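Local coordinates for putative epoxide hydrolase protein (Klebsiella pneumoniae subsp. pneumoniae, PDB 5BOV) that probably acts as an alpha/beta-hydrolase-fold enzyme, possibly on epoxides or monoacylglycerols, although its natural substrate is not established, at residues Pro241-Pro246 with Ala267-Lys272; Thr79-Gln84 with Val210-Ser215; Gln45-Val50 with Ala107-Gly112. All coordinates share one frame; numbering follows the deposited sequence.

Contact 1: residues Pro241-Pro246 with Ala267-Lys272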
ATOM      1  N   PRO A 241      11.726 -12.901  -5.421  1.00 12.02           N
ATOM      2  CA  PRO A 241      10.969 -13.908  -6.116  1.00 12.17           C
ATOM      3  C   PRO A 241       9.984 -13.311  -7.131  1.00 12.16           C
ATOM      4  O   PRO A 241       9.366 -12.309  -6.848  1.00 11.16           O
ATOM      5  CB  PRO A 241      10.214 -14.605  -4.989  1.00 12.61           C
ATOM      6  CG  PRO A 241      10.037 -13.542  -3.983  1.00 12.32           C
ATOM      7  CD  PRO A 241      11.343 -12.837  -4.008  1.00 11.96           C
ATOM      8  N   PRO A 242       9.774 -13.957  -8.257  1.00 12.18           N
ATOM      9  CA  PRO A 242       8.829 -13.408  -9.204  1.00 12.38           C
ATOM     10  C   PRO A 242       7.392 -13.665  -8.792  1.00 12.15           C
ATOM     11  O   PRO A 242       7.130 -14.510  -7.926  1.00 12.69           O
ATOM     12  CB  PRO A 242       9.145 -14.198 -10.468  1.00 13.51           C
ATOM     13  CG  PRO A 242       9.670 -15.506  -9.986  1.00 13.96           C
ATOM     14  CD  PRO A 242      10.525 -15.112  -8.809  1.00 13.56           C
ATOM     15  N   ILE A 243       6.494 -12.844  -9.334  1.00 11.48           N
ATOM     16  CA  ILE A 243       5.059 -13.014  -9.073  1.00 11.23           C
ATOM     17  C   ILE A 243       4.485 -13.782 -10.240  1.00 10.86           C
ATOM     18  O   ILE A 243       4.614 -13.388 -11.433  1.00 10.69           O
ATOM     19  CB  ILE A 243       4.435 -11.632  -8.896  1.00 11.35           C
ATOM     20  CG1 ILE A 243       4.874 -11.118  -7.504  1.00 11.57           C
ATOM     21  CG2 ILE A 243       2.925 -11.734  -8.968  1.00 11.44           C
ATOM     22  CD1 ILE A 243       4.707  -9.669  -7.298  1.00 11.59           C
ATOM     23  N   THR A 244       3.779 -14.850  -9.925  1.00 10.79           N
ATOM     24  CA  THR A 244       3.292 -15.781 -10.920  1.00 11.16           C
ATOM     25  C   THR A 244       1.823 -15.554 -11.332  1.00 10.97           C
ATOM     26  O   THR A 244       1.317 -16.159 -12.277  1.00 11.58           O
ATOM     27  CB  THR A 244       3.403 -17.254 -10.388  1.00 12.09           C
ATOM     28  OG1 THR A 244       2.532 -17.437  -9.267  1.00 12.22           O
ATOM     29  CG2 THR A 244       4.823 -17.593 -10.045  1.00 12.81           C
ATOM     30  N   VAL A 245       1.094 -14.706 -10.550  1.00 10.06           N
ATOM     31  CA  VAL A 245      -0.327 -14.518 -10.771  1.00 10.03           C
ATOM     32  C   VAL A 245      -0.571 -13.451 -11.828  1.00  9.66           C
ATOM     33  O   VAL A 245       0.303 -12.606 -12.100  1.00  9.68           O
ATOM     34  CB  VAL A 245      -1.079 -14.136  -9.481  1.00 10.21           C
ATOM     35  CG1 VAL A 245      -0.722 -15.147  -8.368  1.00 10.80           C
ATOM     36  CG2 VAL A 245      -0.799 -12.740  -9.026  1.00  9.77           C
ATOM     37  N   PRO A 246      -1.724 -13.491 -12.480  1.00  9.91           N
ATOM     38  CA  PRO A 246      -2.005 -12.451 -13.497  1.00  9.85           C
ATOM     39  C   PRO A 246      -1.908 -11.037 -12.890  1.00  9.21           C
ATOM     40  O   PRO A 246      -2.506 -10.786 -11.889  1.00  9.47           O
ATOM     41  CB  PRO A 246      -3.452 -12.756 -13.958  1.00 10.21           C
ATOM     42  CG  PRO A 246      -3.591 -14.193 -13.669  1.00 10.61           C
ATOM     43  CD  PRO A 246      -2.841 -14.454 -12.403  1.00 10.15           C
ATOM     44  N   ALA A 267      10.301  -8.627 -16.201  1.00 10.91           N
ATOM     45  CA  ALA A 267      10.589 -10.020 -15.968  1.00 11.28           C
ATOM     46  C   ALA A 267      10.377 -10.441 -14.535  1.00 11.33           C
ATOM     47  O   ALA A 267      10.621 -11.609 -14.229  1.00 12.57           O
ATOM     48  CB  ALA A 267      12.029 -10.322 -16.405  1.00 11.64           C
ATOM     49  N   LYS A 268       9.825  -9.562 -13.689  1.00 10.89           N
ATOM     50  CA  LYS A 268       9.428  -9.978 -12.354  1.00 11.09           C
ATOM     51  C   LYS A 268       8.035 -10.551 -12.314  1.00 11.00           C
ATOM     52  O   LYS A 268       7.651 -11.100 -11.269  1.00 11.20           O
ATOM     53  CB  LYS A 268       9.503  -8.825 -11.388  1.00 12.04           C
ATOM     54  CG  LYS A 268      10.827  -8.113 -11.331  1.00 13.49           C
ATOM     55  CD  LYS A 268      11.949  -9.082 -11.109  1.00 14.25           C
ATOM     56  CE  LYS A 268      11.908  -9.777  -9.772  1.00 14.75           C
ATOM     57  NZ  LYS A 268      13.091 -10.691  -9.639  1.00 16.54           N
ATOM     58  N   PHE A 269       7.317 -10.563 -13.414  1.00 10.27           N
ATOM     59  CA  PHE A 269       5.938 -11.062 -13.432  1.00 10.26           C
ATOM     60  C   PHE A 269       5.922 -12.188 -14.505  1.00 10.80           C
ATOM     61  O   PHE A 269       6.077 -11.893 -15.712  1.00 11.18           O
ATOM     62  CB  PHE A 269       5.028  -9.950 -13.798  1.00 10.07           C
ATOM     63  CG  PHE A 269       5.022  -8.848 -12.788  1.00  9.94           C
ATOM     64  CD1 PHE A 269       4.277  -8.977 -11.617  1.00 10.00           C
ATOM     65  CD2 PHE A 269       5.828  -7.773 -12.960  1.00 10.06           C
ATOM     66  CE1 PHE A 269       4.347  -7.979 -10.662  1.00  9.86           C
ATOM     67  CE2 PHE A 269       5.873  -6.752 -11.970  1.00  9.66           C
ATOM     68  CZ  PHE A 269       5.109  -6.862 -10.861  1.00  9.33           C
ATOM     69  N   THR A 270       5.877 -13.423 -14.035  1.00 11.13           N
ATOM     70  CA  THR A 270       6.095 -14.557 -14.872  1.00 12.02           C
ATOM     71  C   THR A 270       4.832 -15.211 -15.396  1.00 12.76           C
ATOM     72  O   THR A 270       4.957 -16.204 -16.111  1.00 13.01           O
ATOM     73  CB  THR A 270       6.975 -15.592 -14.159  1.00 12.67           C
ATOM     74  OG1 THR A 270       6.421 -15.910 -12.877  1.00 12.65           O
ATOM     75  CG2 THR A 270       8.376 -15.055 -13.966  1.00 12.52           C
ATOM     76  N   GLY A 271       3.651 -14.711 -14.964  1.00 12.66           N
ATOM     77  CA  GLY A 271       2.405 -15.167 -15.513  1.00 12.78           C
ATOM     78  C   GLY A 271       1.864 -14.187 -16.531  1.00 12.80           C
ATOM     79  O   GLY A 271       2.576 -13.527 -17.265  1.00 12.82           O
ATOM     80  N   LYS A 272       0.543 -14.156 -16.644  1.00 12.77           N
ATOM     81  CA  LYS A 272      -0.122 -13.225 -17.525  1.00 13.56           C
ATOM     82  C   LYS A 272       0.185 -11.841 -17.033  1.00 12.00           C
ATOM     83  O   LYS A 272       0.248 -11.612 -15.825  1.00 11.61           O
ATOM     84  CB  LYS A 272      -1.635 -13.492 -17.465  1.00 16.21           C
ATOM     85  CG  LYS A 272      -1.962 -14.841 -18.080  1.00 20.68           C
ATOM     86  CD  LYS A 272      -3.439 -15.048 -17.997  1.00 26.41           C
ATOM     87  CE  LYS A 272      -3.824 -16.268 -18.825  1.00 30.85           C
ATOM     88  NZ  LYS A 272      -5.301 -16.426 -18.922  1.00 34.66           N
TER
HETATM   89  O   HOH W   1      -0.684 -15.940 -14.467  1.00 18.66           O
HETATM   90  O   HOH W   2       2.388 -12.356 -13.962  1.00 10.80           O

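Contact 2: residues Thr79-Gln84 with Val210-Ser215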
ATOM      1  N   THR A  79       3.319  -5.289  21.695  1.00 17.82           N
ATOM      2  CA  THR A  79       3.704  -5.649  20.328  1.00 17.94           C
ATOM      3  C   THR A  79       4.545  -4.532  19.691  1.00 17.60           C
ATOM      4  O   THR A  79       4.149  -3.387  19.733  1.00 16.91           O
ATOM      5  CB  THR A  79       2.485  -5.972  19.467  1.00 17.24           C
ATOM      6  OG1 THR A  79       1.737  -6.990  20.106  1.00 17.27           O
ATOM      7  CG2 THR A  79       2.871  -6.419  18.059  1.00 16.97           C
ATOM      8  N   PRO A  80       5.703  -4.879  19.093  1.00 17.47           N
ATOM      9  CA  PRO A  80       6.487  -3.888  18.445  1.00 17.18           C
ATOM     10  C   PRO A  80       5.695  -3.207  17.309  1.00 15.53           C
ATOM     11  O   PRO A  80       5.000  -3.856  16.543  1.00 14.35           O
ATOM     12  CB  PRO A  80       7.670  -4.689  17.853  1.00 17.84           C
ATOM     13  CG  PRO A  80       7.870  -5.832  18.785  1.00 18.52           C
ATOM     14  CD  PRO A  80       6.412  -6.169  19.177  1.00 18.70           C
ATOM     15  N   ARG A  81       5.825  -1.888  17.272  1.00 15.24           N
ATOM     16  CA  ARG A  81       5.210  -1.061  16.193  1.00 14.70           C
ATOM     17  C   ARG A  81       6.143  -1.148  14.958  1.00 14.53           C
ATOM     18  O   ARG A  81       6.939  -0.270  14.646  1.00 15.45           O
ATOM     19  CB  ARG A  81       4.957   0.357  16.634  1.00 14.95           C
ATOM     20  CG  ARG A  81       3.593   0.542  17.296  1.00 15.26           C
ATOM     21  CD  ARG A  81       3.349  -0.397  18.465  1.00 16.06           C
ATOM     22  NE  ARG A  81       2.099  -0.015  19.080  1.00 15.64           N
ATOM     23  CZ  ARG A  81       1.387  -0.769  19.895  1.00 16.30           C
ATOM     24  NH1 ARG A  81       1.798  -1.960  20.234  1.00 16.66           N
ATOM     25  NH2 ARG A  81       0.224  -0.295  20.432  1.00 16.81           N
ATOM     26  N   ASN A  82       6.057  -2.304  14.307  1.00 14.11           N
ATOM     27  CA  ASN A  82       7.024  -2.735  13.294  1.00 14.18           C
ATOM     28  C   ASN A  82       6.465  -2.479  11.902  1.00 13.60           C
ATOM     29  O   ASN A  82       5.407  -3.031  11.540  1.00 13.49           O
ATOM     30  CB  ASN A  82       7.311  -4.218  13.546  1.00 14.53           C
ATOM     31  CG  ASN A  82       8.267  -4.847  12.524  1.00 14.89           C
ATOM     32  OD1 ASN A  82       8.899  -4.174  11.712  1.00 13.74           O
ATOM     33  ND2 ASN A  82       8.345  -6.145  12.578  1.00 15.55           N
ATOM     34  N   GLY A  83       7.214  -1.666  11.122  1.00 12.94           N
ATOM     35  CA  GLY A  83       6.889  -1.406   9.713  1.00 12.36           C
ATOM     36  C   GLY A  83       7.642  -2.210   8.667  1.00 11.71           C
ATOM     37  O   GLY A  83       7.594  -1.876   7.464  1.00 10.99           O
ATOM     38  N   GLN A  84       8.192  -3.370   9.023  1.00 11.48           N
ATOM     39  CA  GLN A  84       8.912  -4.132   7.980  1.00 11.98           C
ATOM     40  C   GLN A  84       7.922  -4.741   6.973  1.00 11.38           C
ATOM     41  O   GLN A  84       6.730  -4.987   7.313  1.00 11.45           O
ATOM     42  CB  GLN A  84       9.726  -5.267   8.599  1.00 12.88           C
ATOM     43  CG  GLN A  84       8.978  -6.462   9.105  1.00 13.40           C
ATOM     44  CD  GLN A  84       9.916  -7.473   9.734  1.00 14.58           C
ATOM     45  OE1 GLN A  84      10.040  -7.575  10.982  1.00 14.49           O
ATOM     46  NE2 GLN A  84      10.591  -8.253   8.878  1.00 14.62           N
ATOM     47  N   VAL A 210       3.349   7.417  13.560  1.00 10.54           N
ATOM     48  CA  VAL A 210       4.749   7.857  13.489  1.00 10.75           C
ATOM     49  C   VAL A 210       5.638   6.678  13.634  1.00 10.49           C
ATOM     50  O   VAL A 210       6.617   6.538  12.848  1.00 10.02           O
ATOM     51  CB  VAL A 210       5.056   8.965  14.520  1.00 11.51           C
ATOM     52  CG1 VAL A 210       6.550   9.266  14.608  1.00 11.67           C
ATOM     53  CG2 VAL A 210       4.289  10.220  14.149  1.00 12.12           C
ATOM     54  N   ALA A 211       5.387   5.854  14.675  1.00 10.90           N
ATOM     55  CA  ALA A 211       6.272   4.751  14.941  1.00 10.92           C
ATOM     56  C   ALA A 211       6.353   3.831  13.714  1.00 10.51           C
ATOM     57  O   ALA A 211       7.433   3.357  13.339  1.00 10.80           O
ATOM     58  CB  ALA A 211       5.836   3.977  16.162  1.00 11.83           C
ATOM     59  N   ILE A 212       5.206   3.544  13.089  1.00  9.99           N
ATOM     60  CA  ILE A 212       5.167   2.641  11.921  1.00  9.88           C
ATOM     61  C   ILE A 212       5.911   3.272  10.751  1.00  9.80           C
ATOM     62  O   ILE A 212       6.667   2.567  10.022  1.00  9.46           O
ATOM     63  CB  ILE A 212       3.724   2.269  11.535  1.00 10.33           C
ATOM     64  CG1 ILE A 212       3.087   1.447  12.644  1.00 10.56           C
ATOM     65  CG2 ILE A 212       3.677   1.496  10.215  1.00 10.27           C
ATOM     66  CD1 ILE A 212       3.742   0.125  12.948  1.00 11.21           C
ATOM     67  N   THR A 213       5.702   4.569  10.527  1.00  9.68           N
ATOM     68  CA  THR A 213       6.365   5.262   9.452  1.00  9.66           C
ATOM     69  C   THR A 213       7.894   5.177   9.635  1.00 10.36           C
ATOM     70  O   THR A 213       8.650   4.818   8.696  1.00  9.83           O
ATOM     71  CB  THR A 213       5.948   6.713   9.415  1.00  9.84           C
ATOM     72  OG1 THR A 213       4.547   6.792   9.099  1.00  9.69           O
ATOM     73  CG2 THR A 213       6.702   7.521   8.344  1.00  9.84           C
ATOM     74  N   ILE A 214       8.367   5.556  10.813  1.00 11.50           N
ATOM     75  CA  ILE A 214       9.834   5.596  11.048  1.00 12.25           C
ATOM     76  C   ILE A 214      10.420   4.183  10.931  1.00 12.10           C
ATOM     77  O   ILE A 214      11.505   3.983  10.341  1.00 12.00           O
ATOM     78  CB  ILE A 214      10.114   6.196  12.437  1.00 13.92           C
ATOM     79  CG1 ILE A 214       9.646   7.634  12.512  1.00 15.05           C
ATOM     80  CG2 ILE A 214      11.577   6.080  12.845  1.00 15.66           C
ATOM     81  CD1 ILE A 214      10.065   8.565  11.447  1.00 15.31           C
ATOM     82  N   SER A 215       9.719   3.215  11.510  1.00 12.11           N
ATOM     83  CA  SER A 215      10.131   1.831  11.414  1.00 12.12           C
ATOM     84  C   SER A 215      10.210   1.369   9.941  1.00 11.57           C
ATOM     85  O   SER A 215      11.174   0.699   9.534  1.00 11.87           O
ATOM     86  CB  SER A 215       9.223   0.897  12.194  1.00 12.30           C
ATOM     87  OG  SER A 215       9.574  -0.476  12.010  1.00 12.38           O
TER

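Contact 3: residues Gln45-Val50 with Ala107-Gly112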
ATOM      1  N   GLN A  45      -9.333   6.422   1.982  1.00  7.79           N
ATOM      2  CA  GLN A  45     -10.010   7.341   1.092  1.00  7.91           C
ATOM      3  C   GLN A  45      -9.475   7.325  -0.326  1.00  7.86           C
ATOM      4  O   GLN A  45     -10.122   7.797  -1.274  1.00  8.22           O
ATOM      5  CB  GLN A  45     -10.001   8.781   1.643  1.00  8.26           C
ATOM      6  CG  GLN A  45     -10.625   8.951   3.022  1.00  8.77           C
ATOM      7  CD  GLN A  45     -12.013   8.317   3.200  1.00  9.14           C
ATOM      8  OE1 GLN A  45     -12.279   7.739   4.307  1.00 10.79           O
ATOM      9  NE2 GLN A  45     -12.842   8.437   2.279  1.00  8.93           N
ATOM     10  N   SER A  46      -8.278   6.771  -0.514  1.00  7.70           N
ATOM     11  CA  SER A  46      -7.730   6.566  -1.834  1.00  7.62           C
ATOM     12  C   SER A  46      -8.690   5.700  -2.720  1.00  7.27           C
ATOM     13  O   SER A  46      -8.652   5.852  -3.943  1.00  7.82           O
ATOM     14  CB  SER A  46      -6.411   5.802  -1.742  1.00  7.86           C
ATOM     15  OG  SER A  46      -5.404   6.542  -1.069  1.00  8.36           O
ATOM     16  N   TYR A  47      -9.559   4.922  -2.064  1.00  7.14           N
ATOM     17  CA  TYR A  47     -10.489   4.046  -2.729  1.00  6.99           C
ATOM     18  C   TYR A  47     -11.921   4.409  -2.480  1.00  7.30           C
ATOM     19  O   TYR A  47     -12.801   3.638  -2.840  1.00  7.43           O
ATOM     20  CB  TYR A  47     -10.201   2.617  -2.294  1.00  7.00           C
ATOM     21  CG  TYR A  47      -8.766   2.187  -2.598  1.00  6.94           C
ATOM     22  CD1 TYR A  47      -8.369   1.941  -3.909  1.00  6.92           C
ATOM     23  CD2 TYR A  47      -7.818   2.063  -1.586  1.00  7.05           C
ATOM     24  CE1 TYR A  47      -7.107   1.505  -4.218  1.00  6.86           C
ATOM     25  CE2 TYR A  47      -6.506   1.666  -1.872  1.00  6.74           C
ATOM     26  CZ  TYR A  47      -6.140   1.401  -3.176  1.00  6.92           C
ATOM     27  OH  TYR A  47      -4.885   0.958  -3.491  1.00  7.03           O
ATOM     28  N   ALA A  48     -12.197   5.659  -2.089  1.00  7.68           N
ATOM     29  CA  ALA A  48     -13.585   6.039  -1.807  1.00  8.28           C
ATOM     30  C   ALA A  48     -14.424   6.069  -3.043  1.00  8.79           C
ATOM     31  O   ALA A  48     -15.677   6.009  -2.933  1.00  8.62           O
ATOM     32  CB  ALA A  48     -13.643   7.370  -1.084  1.00  8.55           C
ATOM     33  N   GLN A  49     -13.847   6.320  -4.208  1.00  9.35           N
ATOM     34  CA  GLN A  49     -14.559   6.233  -5.491  1.00 10.31           C
ATOM     35  C   GLN A  49     -14.383   4.903  -6.184  1.00  9.80           C
ATOM     36  O   GLN A  49     -15.371   4.319  -6.711  1.00 10.06           O
ATOM     37  CB  GLN A  49     -14.222   7.386  -6.429  1.00 12.10           C
ATOM     38  CG  GLN A  49     -14.605   8.694  -5.801  1.00 13.94           C
ATOM     39  CD  GLN A  49     -14.308   9.882  -6.732  1.00 18.46           C
ATOM     40  OE1 GLN A  49     -13.154  10.229  -6.988  1.00 19.35           O
ATOM     41  NE2 GLN A  49     -15.377  10.570  -7.196  1.00 21.79           N
ATOM     42  N   VAL A  50     -13.201   4.337  -6.113  1.00  8.76           N
ATOM     43  CA  VAL A  50     -12.958   3.023  -6.723  1.00  8.64           C
ATOM     44  C   VAL A  50     -13.836   1.953  -6.125  1.00  9.07           C
ATOM     45  O   VAL A  50     -14.438   1.133  -6.861  1.00  9.03           O
ATOM     46  CB  VAL A  50     -11.474   2.618  -6.541  1.00  8.56           C
ATOM     47  CG1 VAL A  50     -11.214   1.160  -6.895  1.00  8.04           C
ATOM     48  CG2 VAL A  50     -10.566   3.552  -7.306  1.00  8.79           C
ATOM     49  N   ALA A 107      -5.047  -5.151  -5.048  1.00  7.25           N
ATOM     50  CA  ALA A 107      -4.563  -3.955  -5.754  1.00  7.32           C
ATOM     51  C   ALA A 107      -3.973  -2.999  -4.739  1.00  7.39           C
ATOM     52  O   ALA A 107      -4.467  -2.912  -3.609  1.00  8.24           O
ATOM     53  CB  ALA A 107      -5.671  -3.264  -6.491  1.00  7.12           C
ATOM     54  N   GLY A 108      -2.890  -2.325  -5.123  1.00  7.04           N
ATOM     55  CA  GLY A 108      -2.304  -1.398  -4.223  1.00  7.20           C
ATOM     56  C   GLY A 108      -1.361  -0.394  -4.894  1.00  7.40           C
ATOM     57  O   GLY A 108      -1.022  -0.531  -6.088  1.00  7.57           O
ATOM     58  N   PHE A 109      -1.037   0.653  -4.136  1.00  7.66           N
ATOM     59  CA  PHE A 109       0.044   1.579  -4.507  1.00  7.65           C
ATOM     60  C   PHE A 109       0.936   1.830  -3.288  1.00  8.42           C
ATOM     61  O   PHE A 109       0.506   1.710  -2.166  1.00  8.86           O
ATOM     62  CB  PHE A 109      -0.501   2.918  -5.131  1.00  7.85           C
ATOM     63  CG  PHE A 109      -1.221   3.796  -4.114  1.00  7.65           C
ATOM     64  CD1 PHE A 109      -2.529   3.462  -3.682  1.00  7.91           C
ATOM     65  CD2 PHE A 109      -0.591   4.899  -3.538  1.00  7.92           C
ATOM     66  CE1 PHE A 109      -3.150   4.259  -2.738  1.00  7.74           C
ATOM     67  CE2 PHE A 109      -1.236   5.730  -2.604  1.00  7.80           C
ATOM     68  CZ  PHE A 109      -2.523   5.400  -2.217  1.00  7.66           C
ATOM     69  N   ASP A 110       2.217   2.136  -3.551  1.00  8.82           N
ATOM     70  CA  ASP A 110       3.205   2.447  -2.538  1.00  9.42           C
ATOM     71  C   ASP A 110       3.251   1.311  -1.515  1.00  8.81           C
ATOM     72  O   ASP A 110       3.347   0.156  -1.955  1.00  8.54           O
ATOM     73  CB  ASP A 110       2.951   3.883  -1.971  1.00 10.28           C
ATOM     74  CG  ASP A 110       3.974   4.285  -1.020  1.00 11.66           C
ATOM     75  OD1 ASP A 110       5.203   4.449  -1.424  1.00 16.48           O
ATOM     76  OD2 ASP A 110       3.744   4.341   0.178  1.00 10.22           O
ATOM     77  N   TRP A 111       3.161   1.538  -0.210  1.00  8.03           N
ATOM     78  CA  TRP A 111       3.219   0.402   0.748  1.00  7.97           C
ATOM     79  C   TRP A 111       2.181  -0.666   0.395  1.00  8.05           C
ATOM     80  O   TRP A 111       2.400  -1.843   0.638  1.00  7.89           O
ATOM     81  CB  TRP A 111       2.926   0.842   2.154  1.00  8.08           C
ATOM     82  CG  TRP A 111       3.931   1.753   2.825  1.00  8.15           C
ATOM     83  CD1 TRP A 111       4.969   2.395   2.283  1.00  8.46           C
ATOM     84  CD2 TRP A 111       3.911   2.109   4.211  1.00  8.59           C
ATOM     85  NE1 TRP A 111       5.610   3.186   3.255  1.00  8.41           N
ATOM     86  CE2 TRP A 111       4.990   3.005   4.439  1.00  8.55           C
ATOM     87  CE3 TRP A 111       3.072   1.795   5.273  1.00  8.76           C
ATOM     88  CZ2 TRP A 111       5.228   3.585   5.711  1.00  9.06           C
ATOM     89  CZ3 TRP A 111       3.348   2.313   6.541  1.00  9.13           C
ATOM     90  CH2 TRP A 111       4.393   3.211   6.732  1.00  9.25           C
ATOM     91  N   GLY A 112       1.005  -0.250  -0.089  1.00  7.52           N
ATOM     92  CA  GLY A 112       0.007  -1.198  -0.428  1.00  7.86           C
ATOM     93  C   GLY A 112       0.345  -2.101  -1.625  1.00  8.02           C
ATOM     94  O   GLY A 112      -0.059  -3.252  -1.674  1.00  8.29           O
TER

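Contact 1: residues Pro241-Pro246 with Ala267-Lys272
The backbones of I243 and F269 meet in a single parallel bridge, and the pair illustrates how two loops can be brought alongside each other before they become strands. Two bonds make it: I243 N donates to K268 O at 2.9 Å, with an N-H...O angle of 164° and the N-H approaching nearly in line with the carbonyl bond, and T270 N donates to I243 O, also at 2.9 Å. The donor of the second bond stands 27° from the carbonyl plane.

Weaker CA-H...O contacts extend the pairing. F269 CA faces I243 O, and P246 CA lies 3.3 Å from K272 O. Two waters fill in where direct bonds stop. One links T244 O to K272 N; the other accepts from G271 N and donates to both V245 O and K272 O, so three backbone groups share it.

Among the apolar contacts, the side chains of I243 and F269 run side by side, pointing the same way. The isoleucine CG1 is anti to the carbonyl carbon (chi1 -74°), and CD1 beyond it reaches F269 CE1 at 3.8 Å, approaching the ring obliquely. Both side chains also touch Y136, and I243 packs on D117, A120 and A121 of helix 111-122. On the outer side T270 CG2 meets P242 CB at 3.7 Å, and further along P246 CB and K272 CB touch at 4.0 Å.

Charged ends turn to other partners: K268 NZ bonds to L240 O, and K272 NZ forms a salt bridge with the chain terminus at L304. The two segments lead directly into strands 247-252 and 273-278, the parallel neighbours at one edge of the alpha/beta-hydrolase sheet, so the bridge belongs to the approach to that edge.

Contact 2: residues Thr79-Gln84 with Val210-Ser215
G83 N donates to S215 OG at 2.8 Å, nearly straight at 172°, and this bond joins an Asx turn at N82 to helix 209-220. That helix lies in the large insertion between strands 127-133 and 247-252, the place where the cap domain of alpha/beta hydrolases of the epoxide hydrolase type is found. The contact is thus probably a case of a cap helix joined to a core loop, with a single hydrogen bond between the two segments set among apolar contacts.

Around the bond, S215 CB lies 3.5 Å from R81 O. One turn back on the helix, I212 puts CD1 against the R81–N82 peptide, 3.4 Å from R81 C, and A211 CB meets R81 CB at 3.8 Å. The loop is therefore touched on its backbone and at the root of the arginine, while the arginine end leads away from the helix.

The next shell fixes these groups. S215 OG is anti to the backbone N (chi1 175°) and also bonds to E224 OE1, so the hydroxyl is held by two partners. R81 is the centre of an inverse gamma turn; its chain bends beyond CG, NE forms a salt bridge with D208, and NH1 donates to T79 O at 2.8 Å, in the carbonyl plane and on a lone pair. The N82-Q84 end of the loop is secured by N82 O, which accepts from R67 NH1, and by E227, which bonds to N82 ND2 and, through its backbone N, to Q84 OE1.

Within the Asx turn, N82 OD1 receives Q84 N at 2.9 Å from 50° above the amide plane, whereas N82 ND2 donates in its own amide plane to a lone pair of Q84 OE1, 2.7 Å away.

Contact 3: residues Gln45-Val50 with Ala107-Gly112
Y47 OH and S46 OG both meet the F109 ring at its edge, near the ring plane. The hydroxyl of Y47 lies 3.4 Å from F109 CD1, and S46 OG lies 3.3 Å from F109 CZ, so neighbouring side chains of one loop hold two points on the same rim. No hydrogen bond crosses the contact.

F109 CG sits between the backbone N and the carbonyl carbon (chi1 69°), and the far end of the ring comes nearer the 45-50 segment than its root does. S46 CB points toward F109, with OG beside its own backbone N (chi1 -65°); the same CB lies over one face of the Y47 ring, offset toward the rim. The two aromatic side chains slide past each other in opposite directions, with Y47 CZ 4.2 Å from F109 CE1. The tyrosine reaches on until OH comes 3.6 Å from G108 CA.

Both hydroxyls have bonding partners beyond the pair: Y47 OH bonds to L37 O, S46 OG to D43 O and N285 ND2. Y42 meets F109 edge to face, and P287 adds apolar cover to both aromatics.

F109 precedes D110, whose phi is positive at 54° and whose OD2 bonds to W40 N and, weakly, to W111 N; H284 touches its side chain. Strand 104-108, this sharp turn and helix 111-122, with the GxDxG pattern, are consistent with the nucleophile elbow of the alpha/beta-hydrolase fold.

Along the chain the segments of contacts 2 and 3 alternate, 45-50, 79-84, 107-112 and 210-215, whereas contact 1 opens only after both have closed. Contacts 2 and 3 have centres 20 Å apart yet touch: I212 CG2 packs 3.8 Å from W111 CZ3, with T213 alongside, so helix 209-220 joins the 79-84 loop to the start of helix 111-122 at the probable nucleophile elbow. Contact 1 lies on the sheet's 273-278 side, its centre 21 Å from that of contact 3 and 29 Å from that of contact 2. Helix 111-122 relates it to contact 3, since I243 packs on that helix. Contact 1 thus touches neither of the others, while contacts 2 and 3 meet where the presumed cap packs on the core.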